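Local coordinates for protein beta-1,4-galactanase (Thielavia heterothallica, PDB 1HJS) that hydrolyses beta-1,4-galactosidic linkages in type I arabinogalactans, as a family 53 glycoside hydrolase of clan GH-A, at residues G97-I102 and S106-N111. Numbering follows the deposited sequence.
With NAG (2-acetamido-2-deoxy-beta-D-glucopyranose), chain E; SO4 (sulfate ion), chain F.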
ATOM      1  N   GLY A  97     -13.069 -20.884   3.023  1.00 15.07           N
ATOM      2  CA  GLY A  97     -12.660 -21.854   4.023  1.00 15.20           C
ATOM      3  C   GLY A  97     -12.455 -21.315   5.427  1.00 15.51           C
ATOM      4  O   GLY A  97     -12.339 -22.093   6.375  1.00 15.55           O
ATOM      5  N   TRP A  98     -12.404 -19.997   5.579  1.00 15.04           N
ATOM      6  CA  TRP A  98     -12.209 -19.406   6.900  1.00 15.36           C
ATOM      7  C   TRP A  98     -13.524 -19.341   7.674  1.00 15.77           C
ATOM      8  O   TRP A  98     -14.579 -19.072   7.100  1.00 15.87           O
ATOM      9  CB  TRP A  98     -11.611 -18.004   6.770  1.00 14.24           C
ATOM     10  CG  TRP A  98     -10.150 -17.997   6.396  1.00 13.71           C
ATOM     11  CD1 TRP A  98      -9.483 -18.936   5.658  1.00 13.79           C
ATOM     12  CD2 TRP A  98      -9.188 -16.985   6.719  1.00 13.07           C
ATOM     13  NE1 TRP A  98      -8.163 -18.571   5.504  1.00 12.57           N
ATOM     14  CE2 TRP A  98      -7.956 -17.377   6.143  1.00 13.36           C
ATOM     15  CE3 TRP A  98      -9.246 -15.784   7.438  1.00 13.14           C
ATOM     16  CZ2 TRP A  98      -6.791 -16.607   6.264  1.00 13.16           C
ATOM     17  CZ3 TRP A  98      -8.087 -15.018   7.559  1.00 12.96           C
ATOM     18  CH2 TRP A  98      -6.877 -15.436   6.972  1.00 12.87           C
ATOM     19  N   PRO A  99     -13.474 -19.592   8.994  1.00 16.53           N
ATOM     20  CA  PRO A  99     -14.657 -19.566   9.863  1.00 17.17           C
ATOM     21  C   PRO A  99     -15.172 -18.150  10.111  1.00 17.53           C
ATOM     22  O   PRO A  99     -14.398 -17.192  10.082  1.00 17.65           O
ATOM     23  CB  PRO A  99     -14.154 -20.228  11.140  1.00 17.37           C
ATOM     24  CG  PRO A  99     -12.730 -19.759  11.202  1.00 16.96           C
ATOM     25  CD  PRO A  99     -12.264 -19.935   9.764  1.00 16.84           C
ATOM     26  N   SER A 100     -16.474 -18.027  10.363  1.00 17.85           N
ATOM     27  CA  SER A 100     -17.097 -16.725  10.596  1.00 18.49           C
ATOM     28  C   SER A 100     -17.150 -16.270  12.050  1.00 18.10           C
ATOM     29  O   SER A 100     -17.132 -15.072  12.321  1.00 17.61           O
ATOM     30  CB  SER A 100     -18.525 -16.715  10.039  1.00 19.13           C
ATOM     31  OG  SER A 100     -18.528 -16.816   8.627  1.00 21.55           O
ATOM     32  N   ASP A 101     -17.232 -17.209  12.990  1.00 17.91           N
ATOM     33  CA  ASP A 101     -17.314 -16.819  14.393  1.00 17.76           C
ATOM     34  C   ASP A 101     -16.009 -16.164  14.831  1.00 17.58           C
ATOM     35  O   ASP A 101     -14.924 -16.635  14.492  1.00 16.90           O
ATOM     36  CB  ASP A 101     -17.634 -18.027  15.277  1.00 18.34           C
ATOM     37  CG  ASP A 101     -16.504 -19.028  15.330  1.00 18.90           C
ATOM     38  OD1 ASP A 101     -16.289 -19.743  14.331  1.00 19.15           O
ATOM     39  OD2 ASP A 101     -15.828 -19.094  16.376  1.00 19.47           O
ATOM     40  N   ILE A 102     -16.122 -15.081  15.591  1.00 17.43           N
ATOM     41  CA  ILE A 102     -14.956 -14.328  16.049  1.00 17.47           C
ATOM     42  C   ILE A 102     -13.851 -15.146  16.725  1.00 17.74           C
ATOM     43  O   ILE A 102     -12.674 -14.959  16.423  1.00 16.77           O
ATOM     44  CB  ILE A 102     -15.385 -13.166  16.978  1.00 17.41           C
ATOM     45  CG1 ILE A 102     -14.169 -12.319  17.348  1.00 16.93           C
ATOM     46  CG2 ILE A 102     -16.083 -13.708  18.223  1.00 17.48           C
ATOM     47  CD1 ILE A 102     -13.490 -11.655  16.152  1.00 16.97           C
ATOM     48  N   SER A 106     -10.396 -15.318  14.710  1.00 16.98           N
ATOM     49  CA  SER A 106      -9.235 -14.652  15.291  1.00 17.88           C
ATOM     50  C   SER A 106      -8.055 -15.608  15.303  1.00 18.32           C
ATOM     51  O   SER A 106      -6.917 -15.222  15.033  1.00 17.39           O
ATOM     52  CB  SER A 106      -9.534 -14.200  16.722  1.00 18.81           C
ATOM     53  OG  SER A 106     -10.567 -13.234  16.744  1.00 21.13           O
ATOM     54  N   TRP A 107      -8.335 -16.866  15.613  1.00 18.76           N
ATOM     55  CA  TRP A 107      -7.285 -17.865  15.657  1.00 20.05           C
ATOM     56  C   TRP A 107      -6.784 -18.183  14.252  1.00 19.17           C
ATOM     57  O   TRP A 107      -5.583 -18.360  14.039  1.00 18.91           O
ATOM     58  CB  TRP A 107      -7.796 -19.128  16.339  1.00 23.04           C
ATOM     59  CG  TRP A 107      -6.700 -19.922  16.960  1.00 27.15           C
ATOM     60  CD1 TRP A 107      -5.419 -19.501  17.206  1.00 28.00           C
ATOM     61  CD2 TRP A 107      -6.786 -21.259  17.456  1.00 28.91           C
ATOM     62  NE1 TRP A 107      -4.704 -20.496  17.825  1.00 29.58           N
ATOM     63  CE2 TRP A 107      -5.519 -21.588  17.992  1.00 29.73           C
ATOM     64  CE3 TRP A 107      -7.810 -22.214  17.503  1.00 30.01           C
ATOM     65  CZ2 TRP A 107      -5.248 -22.832  18.569  1.00 30.53           C
ATOM     66  CZ3 TRP A 107      -7.540 -23.455  18.079  1.00 31.11           C
ATOM     67  CH2 TRP A 107      -6.267 -23.750  18.604  1.00 30.97           C
ATOM     68  N   LYS A 108      -7.709 -18.253  13.300  1.00 17.83           N
ATOM     69  CA  LYS A 108      -7.364 -18.537  11.910  1.00 17.33           C
ATOM     70  C   LYS A 108      -6.448 -17.429  11.400  1.00 16.35           C
ATOM     71  O   LYS A 108      -5.442 -17.690  10.746  1.00 15.16           O
ATOM     72  CB  LYS A 108      -8.626 -18.555  11.042  1.00 18.26           C
ATOM     73  CG  LYS A 108      -8.631 -19.555   9.892  1.00 20.59           C
ATOM     74  CD  LYS A 108      -7.267 -19.802   9.266  1.00 21.19           C
ATOM     75  CE  LYS A 108      -7.382 -20.844   8.164  1.00 22.25           C
ATOM     76  NZ  LYS A 108      -6.075 -21.462   7.802  1.00 22.43           N
ATOM     77  N   LEU A 109      -6.826 -16.189  11.694  1.00 15.45           N
ATOM     78  CA  LEU A 109      -6.067 -15.023  11.260  1.00 15.24           C
ATOM     79  C   LEU A 109      -4.659 -15.046  11.841  1.00 15.62           C
ATOM     80  O   LEU A 109      -3.684 -14.730  11.157  1.00 15.29           O
ATOM     81  CB  LEU A 109      -6.794 -13.745  11.680  1.00 14.57           C
ATOM     82  CG  LEU A 109      -6.145 -12.430  11.248  1.00 14.30           C
ATOM     83  CD1 LEU A 109      -5.925 -12.429   9.739  1.00 13.86           C
ATOM     84  CD2 LEU A 109      -7.032 -11.271  11.663  1.00 13.85           C
ATOM     85  N   TYR A 110      -4.558 -15.420  13.111  1.00 15.46           N
ATOM     86  CA  TYR A 110      -3.265 -15.503  13.771  1.00 15.70           C
ATOM     87  C   TYR A 110      -2.422 -16.592  13.111  1.00 15.59           C
ATOM     88  O   TYR A 110      -1.266 -16.358  12.760  1.00 15.01           O
ATOM     89  CB  TYR A 110      -3.459 -15.796  15.260  1.00 16.19           C
ATOM     90  CG  TYR A 110      -2.183 -16.140  15.996  1.00 16.58           C
ATOM     91  CD1 TYR A 110      -1.752 -17.463  16.091  1.00 17.09           C
ATOM     92  CD2 TYR A 110      -1.411 -15.148  16.600  1.00 16.91           C
ATOM     93  CE1 TYR A 110      -0.581 -17.795  16.775  1.00 17.34           C
ATOM     94  CE2 TYR A 110      -0.236 -15.467  17.288  1.00 17.23           C
ATOM     95  CZ  TYR A 110       0.168 -16.796  17.370  1.00 17.10           C
ATOM     96  OH  TYR A 110       1.320 -17.131  18.051  1.00 17.80           O
ATOM     97  N   ASN A 111      -3.012 -17.773  12.931  1.00 15.83           N
ATOM     98  CA  ASN A 111      -2.324 -18.900  12.304  1.00 16.73           C
ATOM     99  C   ASN A 111      -1.834 -18.548  10.908  1.00 16.32           C
ATOM    100  O   ASN A 111      -0.686 -18.827  10.555  1.00 15.71           O
ATOM    101  CB  ASN A 111      -3.251 -20.112  12.182  1.00 18.66           C
ATOM    102  CG  ASN A 111      -3.576 -20.742  13.517  1.00 21.34           C
ATOM    103  OD1 ASN A 111      -2.993 -20.394  14.544  1.00 20.60           O
ATOM    104  ND2 ASN A 111      -4.517 -21.679  13.491  1.00 23.93           N
TER
HETATM  105  C1  NAG E 601      -4.605 -22.675  14.540  1.00 27.09           C
HETATM  106  C2  NAG E 601      -5.897 -23.477  14.360  1.00 27.97           C
HETATM  107  C3  NAG E 601      -5.995 -24.576  15.424  1.00 29.39           C
HETATM  108  C4  NAG E 601      -4.720 -25.423  15.450  1.00 29.83           C
HETATM  109  C5  NAG E 601      -3.490 -24.520  15.577  1.00 29.94           C
HETATM  110  C6  NAG E 601      -2.195 -25.301  15.496  1.00 30.20           C
HETATM  111  C7  NAG E 601      -7.880 -22.444  13.454  1.00 28.27           C
HETATM  112  C8  NAG E 601      -9.226 -21.802  13.759  1.00 27.82           C
HETATM  113  N2  NAG E 601      -7.034 -22.582  14.471  1.00 28.01           N
HETATM  114  O3  NAG E 601      -7.110 -25.409  15.148  1.00 29.94           O
HETATM  115  O4  NAG E 601      -4.769 -26.322  16.550  1.00 30.72           O
HETATM  116  O5  NAG E 601      -3.470 -23.550  14.507  1.00 28.65           O
HETATM  117  O6  NAG E 601      -1.118 -24.558  16.043  1.00 31.89           O
HETATM  118  O7  NAG E 601      -7.619 -22.810  12.308  1.00 27.95           O
HETATM  119  S   SO4 F 701      -5.530 -21.063   4.351  1.00 44.83           S
HETATM  120  O1  SO4 F 701      -4.830 -19.854   5.175  1.00 44.53           O
HETATM  121  O2  SO4 F 701      -5.605 -22.166   5.291  1.00 44.47           O
HETATM  122  O3  SO4 F 701      -6.702 -20.686   3.912  1.00 44.37           O
HETATM  123  O4  SO4 F 701      -4.551 -21.372   3.341  1.00 44.45           O
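S106 N donates to I102 O at 2.9 Å, an i to i+4 bond in the first turn of helix 102-122, while the loop 97-101 runs back beside that helix with the CA atoms of W98 and K108 7.0 Å apart. A long loop, ending in 97-101, links strand 75-80 of the eight-stranded TIM barrel to this helix, and D101 is the N-cap. S106 OG also donates a hydrogen bond to I102 O, at 2.7 Å. The two donors reach this oxygen from opposite faces of its carbonyl plane. With CG1 anti to the backbone N (chi1 -175°) and chi2 at 62°, I102 CD1 lies alongside S106 OG. P99 CD rests on K108 CG at 3.7 Å. The lysine chain, bent at chi2 (-33°), crosses one face of the W98 indole. K108 CE makes a CH-pi contact 3.9 Å from the centroid of the five-membered ring. L109 CD1 meets the same indole at its edge, by CZ3. With an alanine in place of W98, K108 would probably lose the ring face under its methylenes, and L109 CD1 its neighbour. N111 carries an N-linked NAG, whose N2 lies over one face of W107. A sulfate bridges the contact: W98 NE1 donates to its O3 at 3.0 Å, and K108 NZ to its O2 at 2.6 Å.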